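PDB 5DU9: CDA peptide synthetase I from Streptomyces coelicolor, which supplies a condensation domain of a nonribosomal peptide synthetase, a two-lobed fold, here modelled with (2S)-2-amino-N-butyl-propanamide. Local coordinates for residues T263-A277 with F325-S337. The protein carries 1 engineered substitution. Numbering follows the deposited sequence.
Sequences TGAHWARVVIAGVAA and FARVVETVSEAMS
The methyl of A273 is a knob set into a hole formed by F325, V328, V329 and V332, and around it the axes of segments 267-277 and 325-337 approach to 8.7 Å, with 110° between their N-to-C directions. A273 CB lies 3.7 Å from V329 CG2 and equally near F325 CE1. The F325 ring turns its edge to the helix: CZ is 3.6 Å from V270 O, while CE1 borders the peptide between A273 and G274. V329 CG2 sits above one face of that ring, toward its rim. The other methyl of V329, CG1, anti to its backbone N (chi1 171°), reaches A265 CB at 3.6 Å. V332 likewise divides its branches, CG2 resting on A273 and CG1 meeting I272 CG2 at 3.8 Å. Both helices belong to the C-terminal half of the condensation domain's pseudo-dimeric, V-shaped fold. There I272 also touches strands 311-318 and 363-366, and F325 meets L435 of helix 418-437. At the more polar end, R269 bends at chi2 (-68°) and lays its guanidinium against M336, whose CB stands 3.5 Å above the plane over the group's centre. M336 CG and CE line the same arginine near NE. In the guanidinium plane, R269 NH1 donates to a water 2.9 Å away, and that water donates in turn to S333 O, bridging two helices that share no direct hydrogen bond. T263 OG1, which lies near V329 CG1, accepts from A265 N in an ST turn and is also hydrogen-bonded with A259 O.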
loop_
_atom_site.group_PDB
_atom_site.type_symbol
_atom_site.label_atom_id
_atom_site.label_comp_id
_atom_site.label_asym_id
_atom_site.label_seq_id
_atom_site.Cartn_x
_atom_site.Cartn_y
_atom_site.Cartn_z
ATOM N N THR A 263 -17.382 -7.922 18.634
ATOM C CA THR A 263 -17.264 -9.152 17.858
ATOM C C THR A 263 -16.016 -9.934 18.244
ATOM O O THR A 263 -15.918 -11.132 17.974
ATOM C CB THR A 263 -17.228 -8.873 16.345
ATOM O OG1 THR A 263 -16.090 -8.062 16.014
ATOM C CG2 THR A 263 -18.502 -8.158 15.899
ATOM N N GLY A 264 -15.069 -9.252 18.878
ATOM C CA GLY A 264 -13.797 -9.857 19.223
ATOM C C GLY A 264 -12.844 -9.939 18.051
ATOM O O GLY A 264 -11.802 -10.581 18.146
ATOM N N ALA A 265 -13.209 -9.302 16.940
ATOM C CA ALA A 265 -12.369 -9.279 15.747
ATOM C C ALA A 265 -11.586 -7.979 15.660
ATOM O O ALA A 265 -12.070 -6.923 16.059
ATOM C CB ALA A 265 -13.221 -9.461 14.497
ATOM N N HIS A 266 -10.376 -8.054 15.120
ATOM C CA HIS A 266 -9.582 -6.856 14.881
ATOM C C HIS A 266 -10.336 -5.940 13.917
ATOM O O HIS A 266 -11.036 -6.416 13.026
ATOM C CB HIS A 266 -8.209 -7.240 14.334
ATOM C CG HIS A 266 -7.309 -6.073 14.086
ATOM N ND1 HIS A 266 -7.055 -5.584 12.820
ATOM C CD2 HIS A 266 -6.598 -5.298 14.938
ATOM C CE1 HIS A 266 -6.229 -4.558 12.907
ATOM N NE2 HIS A 266 -5.935 -4.363 14.180
ATOM N N TRP A 267 -10.213 -4.629 14.092
ATOM C CA TRP A 267 -11.075 -3.712 13.352
ATOM C C TRP A 267 -10.880 -3.793 11.838
ATOM O O TRP A 267 -11.797 -3.491 11.090
ATOM C CB TRP A 267 -10.859 -2.275 13.818
ATOM C CG TRP A 267 -9.571 -1.672 13.373
ATOM C CD1 TRP A 267 -8.336 -1.867 13.927
ATOM C CD2 TRP A 267 -9.384 -0.763 12.285
ATOM N NE1 TRP A 267 -7.394 -1.138 13.245
ATOM C CE2 TRP A 267 -8.011 -0.451 12.232
ATOM C CE3 TRP A 267 -10.246 -0.181 11.350
ATOM C CZ2 TRP A 267 -7.480 0.417 11.283
ATOM C CZ3 TRP A 267 -9.717 0.680 10.408
ATOM C CH2 TRP A 267 -8.345 0.969 10.381
ATOM N N ALA A 268 -9.702 -4.208 11.379
ATOM C CA ALA A 268 -9.483 -4.355 9.935
ATOM C C ALA A 268 -10.384 -5.453 9.372
ATOM O O ALA A 268 -10.846 -5.371 8.230
ATOM C CB ALA A 268 -8.018 -4.661 9.639
ATOM N N ARG A 269 -10.640 -6.479 10.179
ATOM C CA ARG A 269 -11.554 -7.552 9.781
ATOM C C ARG A 269 -12.982 -7.021 9.680
ATOM O O ARG A 269 -13.756 -7.444 8.816
ATOM C CB ARG A 269 -11.502 -8.720 10.771
ATOM C CG ARG A 269 -10.129 -9.372 10.904
ATOM C CD ARG A 269 -9.739 -10.093 9.626
ATOM N NE ARG A 269 -8.412 -10.705 9.714
ATOM C CZ ARG A 269 -8.166 -11.919 10.197
ATOM N NH1 ARG A 269 -9.148 -12.671 10.675
ATOM N NH2 ARG A 269 -6.920 -12.373 10.224
ATOM N N VAL A 270 -13.333 -6.103 10.573
ATOM C CA VAL A 270 -14.647 -5.469 10.537
ATOM C C VAL A 270 -14.797 -4.682 9.236
ATOM O O VAL A 270 -15.846 -4.706 8.596
ATOM C CB VAL A 270 -14.863 -4.539 11.753
ATOM C CG1 VAL A 270 -16.183 -3.774 11.642
ATOM C CG2 VAL A 270 -14.825 -5.346 13.046
ATOM N N VAL A 271 -13.741 -3.984 8.836
ATOM C CA VAL A 271 -13.779 -3.225 7.590
ATOM C C VAL A 271 -13.922 -4.153 6.383
ATOM O O VAL A 271 -14.725 -3.893 5.489
ATOM C CB VAL A 271 -12.519 -2.349 7.445
ATOM C CG1 VAL A 271 -12.457 -1.683 6.076
ATOM C CG2 VAL A 271 -12.497 -1.295 8.534
ATOM N N ILE A 272 -13.140 -5.227 6.352
ATOM C CA ILE A 272 -13.234 -6.184 5.257
ATOM C C ILE A 272 -14.651 -6.756 5.184
ATOM O O ILE A 272 -15.235 -6.848 4.103
ATOM C CB ILE A 272 -12.195 -7.317 5.419
ATOM C CG1 ILE A 272 -10.791 -6.761 5.205
ATOM C CG2 ILE A 272 -12.444 -8.436 4.420
ATOM C CD1 ILE A 272 -9.674 -7.682 5.680
ATOM N N ALA A 273 -15.208 -7.130 6.331
ATOM C CA ALA A 273 -16.585 -7.619 6.374
ATOM C C ALA A 273 -17.557 -6.562 5.852
ATOM O O ALA A 273 -18.528 -6.881 5.164
ATOM C CB ALA A 273 -16.958 -8.031 7.792
ATOM N N GLY A 274 -17.287 -5.300 6.174
ATOM C CA GLY A 274 -18.102 -4.199 5.695
ATOM C C GLY A 274 -18.084 -4.074 4.183
ATOM O O GLY A 274 -19.120 -3.849 3.564
ATOM N N VAL A 275 -16.906 -4.214 3.583
ATOM C CA VAL A 275 -16.805 -4.192 2.129
ATOM C C VAL A 275 -17.563 -5.381 1.537
ATOM O O VAL A 275 -18.303 -5.228 0.573
ATOM C CB VAL A 275 -15.335 -4.206 1.652
ATOM C CG1 VAL A 275 -15.266 -4.245 0.132
ATOM C CG2 VAL A 275 -14.595 -2.987 2.170
ATOM N N ALA A 276 -17.388 -6.563 2.120
ATOM C CA ALA A 276 -18.088 -7.751 1.640
ATOM C C ALA A 276 -19.601 -7.559 1.699
ATOM O O ALA A 276 -20.315 -7.889 0.756
ATOM C CB ALA A 276 -17.680 -8.972 2.452
ATOM N N ALA A 277 -20.083 -7.025 2.817
ATOM C CA ALA A 277 -21.507 -6.768 2.997
ATOM C C ALA A 277 -22.007 -5.723 2.005
ATOM O O ALA A 277 -23.103 -5.845 1.458
ATOM C CB ALA A 277 -21.779 -6.316 4.424
ATOM N N PHE A 325 -24.413 -9.004 10.509
ATOM C CA PHE A 325 -23.103 -8.457 10.198
ATOM C C PHE A 325 -22.041 -9.202 11.005
ATOM O O PHE A 325 -20.962 -9.492 10.500
ATOM C CB PHE A 325 -23.041 -6.954 10.477
ATOM C CG PHE A 325 -21.710 -6.336 10.136
ATOM C CD1 PHE A 325 -21.173 -6.474 8.866
ATOM C CD2 PHE A 325 -21.002 -5.620 11.080
ATOM C CE1 PHE A 325 -19.952 -5.914 8.548
ATOM C CE2 PHE A 325 -19.777 -5.060 10.773
ATOM C CZ PHE A 325 -19.252 -5.204 9.502
ATOM N N ALA A 326 -22.359 -9.537 12.249
ATOM C CA ALA A 326 -21.432 -10.310 13.076
ATOM C C ALA A 326 -21.110 -11.653 12.429
ATOM O O ALA A 326 -19.985 -12.142 12.521
ATOM C CB ALA A 326 -22.005 -10.524 14.473
ATOM N N ARG A 327 -22.093 -12.247 11.765
ATOM C CA ARG A 327 -21.863 -13.514 11.082
ATOM C C ARG A 327 -20.929 -13.332 9.892
ATOM O O ARG A 327 -20.106 -14.197 9.604
ATOM C CB ARG A 327 -23.177 -14.139 10.615
ATOM C CG ARG A 327 -23.005 -15.499 9.943
ATOM C CD ARG A 327 -22.513 -16.554 10.931
ATOM N NE ARG A 327 -22.343 -17.866 10.312
ATOM C CZ ARG A 327 -21.246 -18.261 9.670
ATOM N NH1 ARG A 327 -20.206 -17.445 9.543
ATOM N NH2 ARG A 327 -21.192 -19.476 9.144
ATOM N N VAL A 328 -21.055 -12.210 9.190
ATOM C CA VAL A 328 -20.160 -11.937 8.071
ATOM C C VAL A 328 -18.734 -11.731 8.574
ATOM O O VAL A 328 -17.779 -12.162 7.930
ATOM C CB VAL A 328 -20.619 -10.708 7.264
ATOM C CG1 VAL A 328 -19.645 -10.412 6.127
ATOM C CG2 VAL A 328 -22.015 -10.947 6.703
ATOM N N VAL A 329 -18.589 -11.076 9.725
ATOM C CA VAL A 329 -17.273 -10.919 10.339
ATOM C C VAL A 329 -16.670 -12.302 10.625
ATOM O O VAL A 329 -15.488 -12.531 10.390
ATOM C CB VAL A 329 -17.347 -10.072 11.636
ATOM C CG1 VAL A 329 -16.015 -10.094 12.391
ATOM C CG2 VAL A 329 -17.735 -8.634 11.311
ATOM N N GLU A 330 -17.487 -13.232 11.109
ATOM C CA GLU A 330 -17.010 -14.596 11.355
ATOM C C GLU A 330 -16.590 -15.281 10.055
ATOM O O GLU A 330 -15.590 -16.003 10.013
ATOM C CB GLU A 330 -18.088 -15.420 12.057
ATOM C CG GLU A 330 -18.364 -14.986 13.482
ATOM C CD GLU A 330 -19.557 -15.697 14.095
ATOM O OE1 GLU A 330 -20.113 -16.608 13.445
ATOM O OE2 GLU A 330 -19.941 -15.343 15.229
ATOM N N THR A 331 -17.362 -15.059 8.997
ATOM C CA THR A 331 -17.053 -15.622 7.688
ATOM C C THR A 331 -15.707 -15.092 7.202
ATOM O O THR A 331 -14.882 -15.841 6.674
ATOM C CB THR A 331 -18.166 -15.292 6.676
ATOM O OG1 THR A 331 -19.382 -15.903 7.115
ATOM C CG2 THR A 331 -17.822 -15.802 5.277
ATOM N N VAL A 332 -15.485 -13.800 7.401
ATOM C CA VAL A 332 -14.217 -13.175 7.033
ATOM C C VAL A 332 -13.067 -13.785 7.831
ATOM O O VAL A 332 -12.017 -14.099 7.279
ATOM C CB VAL A 332 -14.265 -11.647 7.260
ATOM C CG1 VAL A 332 -12.871 -11.025 7.222
ATOM C CG2 VAL A 332 -15.162 -10.994 6.223
ATOM N N SER A 333 -13.274 -13.954 9.131
ATOM C CA SER A 333 -12.245 -14.528 9.991
ATOM C C SER A 333 -11.861 -15.945 9.555
ATOM O O SER A 333 -10.678 -16.294 9.545
ATOM C CB SER A 333 -12.717 -14.534 11.446
ATOM O OG SER A 333 -12.770 -13.218 11.969
ATOM N N GLU A 334 -12.855 -16.754 9.193
ATOM C CA GLU A 334 -12.609 -18.127 8.754
ATOM C C GLU A 334 -11.821 -18.150 7.448
ATOM O O GLU A 334 -10.866 -18.917 7.297
ATOM C CB GLU A 334 -13.927 -18.882 8.586
ATOM C CG GLU A 334 -13.759 -20.309 8.084
ATOM C CD GLU A 334 -15.050 -21.106 8.130
ATOM O OE1 GLU A 334 -15.094 -22.203 7.533
ATOM O OE2 GLU A 334 -16.022 -20.641 8.762
ATOM N N ALA A 335 -12.216 -17.299 6.506
ATOM C CA ALA A 335 -11.542 -17.234 5.219
ATOM C C ALA A 335 -10.120 -16.698 5.366
ATOM O O ALA A 335 -9.201 -17.188 4.711
ATOM C CB ALA A 335 -12.336 -16.372 4.251
ATOM N N MET A 336 -9.943 -15.686 6.213
ATOM C CA MET A 336 -8.621 -15.101 6.427
ATOM C C MET A 336 -7.672 -16.101 7.082
ATOM O O MET A 336 -6.474 -16.103 6.803
ATOM C CB MET A 336 -8.719 -13.840 7.283
ATOM C CG MET A 336 -9.162 -12.612 6.513
ATOM S SD MET A 336 -7.946 -12.062 5.296
ATOM C CE MET A 336 -6.621 -11.480 6.347
ATOM N N SER A 337 -8.196 -16.954 7.951
ATOM C CA SER A 337 -7.355 -17.975 8.574
ATOM C C SER A 337 -6.692 -18.834 7.501
ATOM O O SER A 337 -5.497 -19.128 7.578
ATOM C CB SER A 337 -8.169 -18.841 9.532
ATOM O OG SER A 337 -8.584 -18.086 10.658
HETATM O O HOH W 1 -9.029 -15.384 11.701
#